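Local coordinates for protein leucine aminopeptidase 2 (Saccharomyces cerevisiae, PDB 2XQ0) that acts as a zinc-dependent aminopeptidase that preferentially cleaves di- and tripeptides and also has low epoxide hydrolase activity in vitro, at residues A[358-371]-A[379-393]. Sequence-based numbering, arbitrary orientation.
Sequences SIDSMKDPERFSTL and TDPDDAFSTVPYEKG. With BES (2-(3-amino-2-hydroxy-4-phenyl-butyrylamino)-4-methyl-pentanoic acid), chain B.
The K392 side chain leaves helix 388-403 with CG opposite its backbone N (chi1 -169°) and kinks at chi3 (-88°), which carries NZ to the carbonyl of S369, while R367, extended from CG to NE, sends its guanidinium to T379. K392 NZ donates to S369 O over 2.9 Å, tilted 18° from the carbonyl plane; G459 O and a water that also takes L371 N share the ammonium. CD of the same lysine lies 3.8 Å from L371 CB, and L371 CD1 reaches on to G393 N. An alanine in place of K392 would probably leave the S369 and G459 carbonyls without their shared donor and open a gap beside L371. V388 packs between I359, M362 and S369: CG2 meets M362 CE and, at about a right angle, the I359 side chain, and CG1 rests 3.6 Å from S369 O. M362 CE also sits 3.5 Å from S386 OG, which caps the helix by accepting from V388 N. A water donates to both F368 O and A384 O and bonds S386 OG, bridging the end of helix 365-368 to the 3-10 segment and S386, and S358 OG accepts a weak bond from T387 N. Farther out, D383 O lies 3.4 Å above one face of the F368 ring, toward its rim, with R367 CG over the centre of the other. R367 NH1 bonds T379 OG1 (3.2 Å), tilted from the guanidinium plane, and also N374 O; a second water joins R367 NH2 to T379 OG1. The contact thus packs 358-371 against the face of helix 388-403 that carries V388 and K392. Y390 points away from it and, as the proton donor of this M1 metallopeptidase, donates a hydrogen bond to BES O3, so the contact borders the zinc aminopeptidase active site, the P389 side chain about 5 Å from that of zinc ligand E324.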
loop_
_atom_site.group_PDB
_atom_site.type_symbol
_atom_site.label_atom_id
_atom_site.label_comp_id
_atom_site.label_asym_id
_atom_site.label_seq_id
_atom_site.Cartn_x
_atom_site.Cartn_y
_atom_site.Cartn_z
ATOM N N SER A 358 5.291 -6.357 -13.818
ATOM C CA SER A 358 4.567 -7.194 -12.873
ATOM C C SER A 358 3.935 -8.402 -13.558
ATOM O O SER A 358 3.964 -9.517 -13.032
ATOM C CB SER A 358 3.508 -6.356 -12.154
ATOM O OG SER A 358 2.657 -7.178 -11.384
ATOM N N ILE A 359 3.372 -8.184 -14.739
ATOM C CA ILE A 359 2.739 -9.259 -15.482
ATOM C C ILE A 359 3.798 -10.170 -16.117
ATOM O O ILE A 359 3.642 -11.392 -16.131
ATOM C CB ILE A 359 1.784 -8.719 -16.564
ATOM C CG1 ILE A 359 0.558 -8.057 -15.919
ATOM C CG2 ILE A 359 1.347 -9.840 -17.485
ATOM C CD1 ILE A 359 -0.373 -7.420 -16.920
ATOM N N ASP A 360 4.875 -9.572 -16.627
ATOM C CA ASP A 360 5.986 -10.344 -17.204
ATOM C C ASP A 360 6.671 -11.232 -16.160
ATOM O O ASP A 360 7.178 -12.307 -16.481
ATOM C CB ASP A 360 7.035 -9.415 -17.842
ATOM C CG ASP A 360 6.569 -8.819 -19.156
ATOM O OD1 ASP A 360 5.440 -9.135 -19.585
ATOM O OD2 ASP A 360 7.333 -8.040 -19.769
ATOM N N SER A 361 6.701 -10.777 -14.915
ATOM C CA SER A 361 7.398 -11.500 -13.863
ATOM C C SER A 361 6.464 -12.505 -13.208
ATOM O O SER A 361 6.844 -13.233 -12.290
ATOM C CB SER A 361 7.920 -10.523 -12.809
ATOM O OG SER A 361 6.928 -10.283 -11.820
ATOM N N MET A 362 5.235 -12.555 -13.695
ATOM C CA MET A 362 4.211 -13.342 -13.027
ATOM C C MET A 362 4.341 -14.849 -13.161
ATOM O O MET A 362 4.629 -15.396 -14.219
ATOM C CB MET A 362 2.812 -12.906 -13.462
ATOM C CG MET A 362 2.172 -11.958 -12.478
ATOM S SD MET A 362 0.433 -11.759 -12.806
ATOM C CE MET A 362 0.036 -10.452 -11.648
ATOM N N LYS A 363 4.146 -15.480 -12.019
ATOM C CA LYS A 363 3.903 -16.899 -11.855
ATOM C C LYS A 363 2.864 -17.477 -12.828
ATOM O O LYS A 363 3.177 -18.241 -13.751
ATOM C CB LYS A 363 3.340 -17.039 -10.448
ATOM C CG LYS A 363 2.294 -15.943 -10.190
ATOM C CD LYS A 363 2.114 -15.635 -8.726
ATOM C CE LYS A 363 1.129 -14.494 -8.560
ATOM N NZ LYS A 363 1.566 -13.312 -9.350
ATOM N N ASP A 364 1.614 -17.101 -12.582
ATOM C CA ASP A 364 0.443 -17.645 -13.242
ATOM C C ASP A 364 -0.331 -16.449 -13.772
ATOM O O ASP A 364 -1.384 -16.114 -13.230
ATOM C CB ASP A 364 -0.393 -18.382 -12.185
ATOM C CG ASP A 364 -1.602 -19.096 -12.759
ATOM O OD1 ASP A 364 -1.874 -18.946 -13.971
ATOM O OD2 ASP A 364 -2.282 -19.815 -11.982
ATOM N N PRO A 365 0.200 -15.783 -14.814
ATOM C CA PRO A 365 -0.445 -14.561 -15.318
ATOM C C PRO A 365 -1.877 -14.796 -15.799
ATOM O O PRO A 365 -2.708 -13.904 -15.642
ATOM C CB PRO A 365 0.464 -14.124 -16.477
ATOM C CG PRO A 365 1.212 -15.370 -16.869
ATOM C CD PRO A 365 1.403 -16.134 -15.596
ATOM N N GLU A 366 -2.172 -15.975 -16.345
ATOM C CA GLU A 366 -3.514 -16.243 -16.856
ATOM C C GLU A 366 -4.548 -16.048 -15.757
ATOM O O GLU A 366 -5.678 -15.613 -16.012
ATOM C CB GLU A 366 -3.612 -17.661 -17.409
ATOM C CG GLU A 366 -4.999 -18.035 -17.914
ATOM C CD GLU A 366 -5.154 -17.855 -19.418
ATOM O OE1 GLU A 366 -4.362 -17.095 -20.020
ATOM O OE2 GLU A 366 -6.071 -18.478 -20.000
ATOM N N ARG A 367 -4.152 -16.396 -14.535
ATOM C CA ARG A 367 -5.019 -16.259 -13.380
ATOM C C ARG A 367 -4.865 -14.889 -12.725
ATOM O O ARG A 367 -5.840 -14.173 -12.512
ATOM C CB ARG A 367 -4.719 -17.345 -12.344
ATOM C CG ARG A 367 -5.447 -17.099 -11.047
ATOM C CD ARG A 367 -5.379 -18.242 -10.057
ATOM N NE ARG A 367 -6.346 -17.985 -8.994
ATOM C CZ ARG A 367 -6.419 -18.647 -7.850
ATOM N NH1 ARG A 367 -7.346 -18.306 -6.964
ATOM N NH2 ARG A 367 -5.572 -19.640 -7.591
ATOM N N PHE A 368 -3.637 -14.532 -12.376
ATOM C CA PHE A 368 -3.448 -13.398 -11.483
ATOM C C PHE A 368 -3.375 -12.032 -12.168
ATOM O O PHE A 368 -3.233 -11.022 -11.490
ATOM C CB PHE A 368 -2.238 -13.608 -10.572
ATOM C CG PHE A 368 -2.420 -14.720 -9.565
ATOM C CD1 PHE A 368 -1.643 -15.866 -9.630
ATOM C CD2 PHE A 368 -3.369 -14.616 -8.561
ATOM C CE1 PHE A 368 -1.806 -16.889 -8.702
ATOM C CE2 PHE A 368 -3.542 -15.640 -7.633
ATOM C CZ PHE A 368 -2.759 -16.769 -7.707
ATOM N N SER A 369 -3.492 -11.983 -13.493
ATOM C CA SER A 369 -3.446 -10.689 -14.170
ATOM C C SER A 369 -4.815 -10.187 -14.611
ATOM O O SER A 369 -4.917 -9.175 -15.287
ATOM C CB SER A 369 -2.476 -10.715 -15.352
ATOM O OG SER A 369 -3.019 -11.414 -16.453
ATOM N N THR A 370 -5.872 -10.901 -14.240
ATOM C CA THR A 370 -7.220 -10.426 -14.519
ATOM C C THR A 370 -7.552 -9.355 -13.499
ATOM O O THR A 370 -7.136 -9.449 -12.341
ATOM C CB THR A 370 -8.260 -11.566 -14.450
ATOM O OG1 THR A 370 -8.276 -12.137 -13.129
ATOM C CG2 THR A 370 -7.909 -12.661 -15.466
ATOM N N LEU A 371 -8.291 -8.330 -13.920
ATOM C CA LEU A 371 -8.606 -7.223 -13.025
ATOM C C LEU A 371 -9.440 -7.675 -11.824
ATOM O O LEU A 371 -9.116 -7.341 -10.702
ATOM C CB LEU A 371 -9.309 -6.096 -13.772
ATOM C CG LEU A 371 -9.555 -4.829 -12.954
ATOM C CD1 LEU A 371 -8.248 -4.321 -12.378
ATOM C CD2 LEU A 371 -10.204 -3.762 -13.829
ATOM N N THR A 379 -7.158 -19.704 -1.140
ATOM C CA THR A 379 -6.183 -18.788 -1.709
ATOM C C THR A 379 -5.820 -17.710 -0.712
ATOM O O THR A 379 -6.694 -17.095 -0.091
ATOM C CB THR A 379 -6.721 -18.086 -2.959
ATOM O OG1 THR A 379 -7.230 -19.053 -3.881
ATOM C CG2 THR A 379 -5.606 -17.293 -3.624
ATOM N N ASP A 380 -4.522 -17.482 -0.560
ATOM C CA ASP A 380 -4.045 -16.368 0.237
ATOM C C ASP A 380 -4.301 -15.109 -0.567
ATOM O O ASP A 380 -3.840 -15.000 -1.704
ATOM C CB ASP A 380 -2.549 -16.534 0.512
ATOM C CG ASP A 380 -2.004 -15.488 1.466
ATOM O OD1 ASP A 380 -2.636 -14.420 1.631
ATOM O OD2 ASP A 380 -0.924 -15.729 2.047
ATOM N N PRO A 381 -5.056 -14.156 0.005
ATOM C CA PRO A 381 -5.327 -12.883 -0.667
ATOM C C PRO A 381 -4.047 -12.184 -1.113
ATOM O O PRO A 381 -4.062 -11.490 -2.136
ATOM C CB PRO A 381 -6.024 -12.061 0.417
ATOM C CG PRO A 381 -6.712 -13.070 1.253
ATOM C CD PRO A 381 -5.822 -14.288 1.257
ATOM N N ASP A 382 -2.964 -12.356 -0.356
ATOM C CA ASP A 382 -1.654 -11.828 -0.736
ATOM C C ASP A 382 -1.309 -12.243 -2.158
ATOM O O ASP A 382 -0.846 -11.435 -2.957
ATOM C CB ASP A 382 -0.558 -12.353 0.201
ATOM C CG ASP A 382 -0.392 -11.516 1.462
ATOM O OD1 ASP A 382 -0.755 -10.319 1.446
ATOM O OD2 ASP A 382 0.121 -12.056 2.470
ATOM N N ASP A 383 -1.535 -13.515 -2.465
ATOM C CA ASP A 383 -1.123 -14.085 -3.743
ATOM C C ASP A 383 -1.715 -13.351 -4.940
ATOM O O ASP A 383 -1.278 -13.550 -6.072
ATOM C CB ASP A 383 -1.479 -15.578 -3.819
ATOM C CG ASP A 383 -0.588 -16.436 -2.938
ATOM O OD1 ASP A 383 0.266 -15.880 -2.206
ATOM O OD2 ASP A 383 -0.742 -17.676 -2.982
ATOM N N ALA A 384 -2.700 -12.498 -4.687
ATOM C CA ALA A 384 -3.381 -11.784 -5.759
ATOM C C ALA A 384 -2.995 -10.320 -5.796
ATOM O O ALA A 384 -3.437 -9.582 -6.671
ATOM C CB ALA A 384 -4.876 -11.907 -5.598
ATOM N N PHE A 385 -2.190 -9.884 -4.836
ATOM C CA PHE A 385 -1.739 -8.502 -4.852
ATOM C C PHE A 385 -0.544 -8.383 -5.790
ATOM O O PHE A 385 0.427 -9.146 -5.723
ATOM C CB PHE A 385 -1.448 -7.973 -3.441
ATOM C CG PHE A 385 -2.643 -8.036 -2.523
ATOM C CD1 PHE A 385 -3.919 -7.781 -3.008
ATOM C CD2 PHE A 385 -2.498 -8.360 -1.187
ATOM C CE1 PHE A 385 -5.023 -7.844 -2.176
ATOM C CE2 PHE A 385 -3.603 -8.425 -0.352
ATOM C CZ PHE A 385 -4.861 -8.164 -0.845
ATOM N N SER A 386 -0.668 -7.451 -6.716
ATOM C CA SER A 386 0.363 -7.189 -7.688
ATOM C C SER A 386 0.079 -5.786 -8.141
ATOM O O SER A 386 -0.762 -5.101 -7.568
ATOM C CB SER A 386 0.222 -8.131 -8.880
ATOM O OG SER A 386 -0.951 -7.825 -9.624
ATOM N N THR A 387 0.744 -5.374 -9.205
ATOM C CA THR A 387 0.485 -4.072 -9.787
ATOM C C THR A 387 -0.836 -4.013 -10.568
ATOM O O THR A 387 -1.348 -2.930 -10.847
ATOM C CB THR A 387 1.643 -3.678 -10.692
ATOM O OG1 THR A 387 2.873 -3.800 -9.954
ATOM C CG2 THR A 387 1.461 -2.259 -11.180
ATOM N N VAL A 388 -1.404 -5.172 -10.901
ATOM C CA VAL A 388 -2.615 -5.204 -11.739
ATOM C C VAL A 388 -3.811 -4.399 -11.202
ATOM O O VAL A 388 -4.389 -3.598 -11.931
ATOM C CB VAL A 388 -3.039 -6.660 -12.047
ATOM C CG1 VAL A 388 -4.406 -6.693 -12.741
ATOM C CG2 VAL A 388 -1.979 -7.326 -12.906
ATOM N N PRO A 389 -4.193 -4.599 -9.925
ATOM C CA PRO A 389 -5.359 -3.818 -9.480
ATOM C C PRO A 389 -5.096 -2.319 -9.521
ATOM O O PRO A 389 -6.015 -1.535 -9.793
ATOM C CB PRO A 389 -5.587 -4.287 -8.028
ATOM C CG PRO A 389 -4.333 -5.056 -7.644
ATOM C CD PRO A 389 -3.821 -5.638 -8.950
ATOM N N TYR A 390 -3.855 -1.931 -9.237
ATOM C CA TYR A 390 -3.464 -0.529 -9.252
ATOM C C TYR A 390 -3.566 0.039 -10.661
ATOM O O TYR A 390 -4.286 1.004 -10.909
ATOM C CB TYR A 390 -2.016 -0.383 -8.750
ATOM C CG TYR A 390 -1.825 -0.742 -7.286
ATOM C CD1 TYR A 390 -1.654 -2.068 -6.881
ATOM C CD2 TYR A 390 -1.794 0.249 -6.314
ATOM C CE1 TYR A 390 -1.483 -2.394 -5.528
ATOM C CE2 TYR A 390 -1.621 -0.063 -4.964
ATOM C CZ TYR A 390 -1.467 -1.375 -4.579
ATOM O OH TYR A 390 -1.285 -1.669 -3.243
ATOM N N GLU A 391 -2.829 -0.562 -11.578
ATOM C CA GLU A 391 -2.603 0.050 -12.886
ATOM C C GLU A 391 -3.596 -0.374 -13.952
ATOM O O GLU A 391 -3.968 0.432 -14.795
ATOM C CB GLU A 391 -1.180 -0.227 -13.371
ATOM C CG GLU A 391 -0.081 0.398 -12.495
ATOM C CD GLU A 391 -0.097 1.925 -12.504
ATOM O OE1 GLU A 391 -0.631 2.533 -13.460
ATOM O OE2 GLU A 391 0.421 2.524 -11.542
ATOM N N LYS A 392 -4.003 -1.637 -13.968
ATOM C CA LYS A 392 -5.086 -1.994 -14.872
ATOM C C LYS A 392 -6.344 -1.300 -14.360
ATOM O O LYS A 392 -7.181 -0.838 -15.141
ATOM C CB LYS A 392 -5.265 -3.530 -14.971
ATOM C CG LYS A 392 -6.202 -3.956 -16.103
ATOM C CD LYS A 392 -6.444 -5.472 -16.193
ATOM C CE LYS A 392 -5.404 -6.193 -17.043
ATOM N NZ LYS A 392 -5.859 -7.577 -17.496
ATOM N N GLY A 393 -6.475 -1.221 -13.037
ATOM C CA GLY A 393 -7.593 -0.513 -12.428
ATOM C C GLY A 393 -7.623 0.938 -12.843
ATOM O O GLY A 393 -8.625 1.425 -13.359
HETATM N N2 BES B . -2.316 -0.228 1.963
HETATM C C1 BES B . -1.592 -0.194 0.710
HETATM C C6 BES B . -0.401 -1.154 0.763
HETATM C C7 BES B . -0.887 -2.578 0.921
HETATM C C8 BES B . -1.922 -3.046 0.119
HETATM C C12 BES B . -0.316 -3.411 1.878
HETATM C C9 BES B . -2.376 -4.352 0.265
HETATM C C11 BES B . -0.774 -4.719 2.024
HETATM C C10 BES B . -1.804 -5.190 1.216
HETATM C C2 BES B . -1.108 1.225 0.388
HETATM O O2 BES B . -2.146 2.215 0.334
HETATM C C3 BES B . -0.413 1.162 -0.931
HETATM O O3 BES B . -1.038 1.011 -1.984
HETATM N N1 BES B . 0.900 1.264 -0.768
HETATM C C4 BES B . 1.934 1.246 -1.782
HETATM C C13 BES B . 2.218 2.723 -2.021
HETATM C C14 BES B . 2.133 3.111 -3.491
HETATM C C15 BES B . 1.892 4.611 -3.624
HETATM C C16 BES B . 1.062 2.315 -4.232
HETATM C C5 BES B . 3.140 0.613 -1.148
HETATM O O1 BES B . 3.978 0.038 -1.877
HETATM O O4 BES B . 3.258 0.682 0.102
HETATM O O HOH W 1 -6.175 -21.353 -5.246
HETATM O O HOH W 2 -3.166 -9.574 -9.170
HETATM O O HOH W 3 -8.736 -8.175 -16.634
#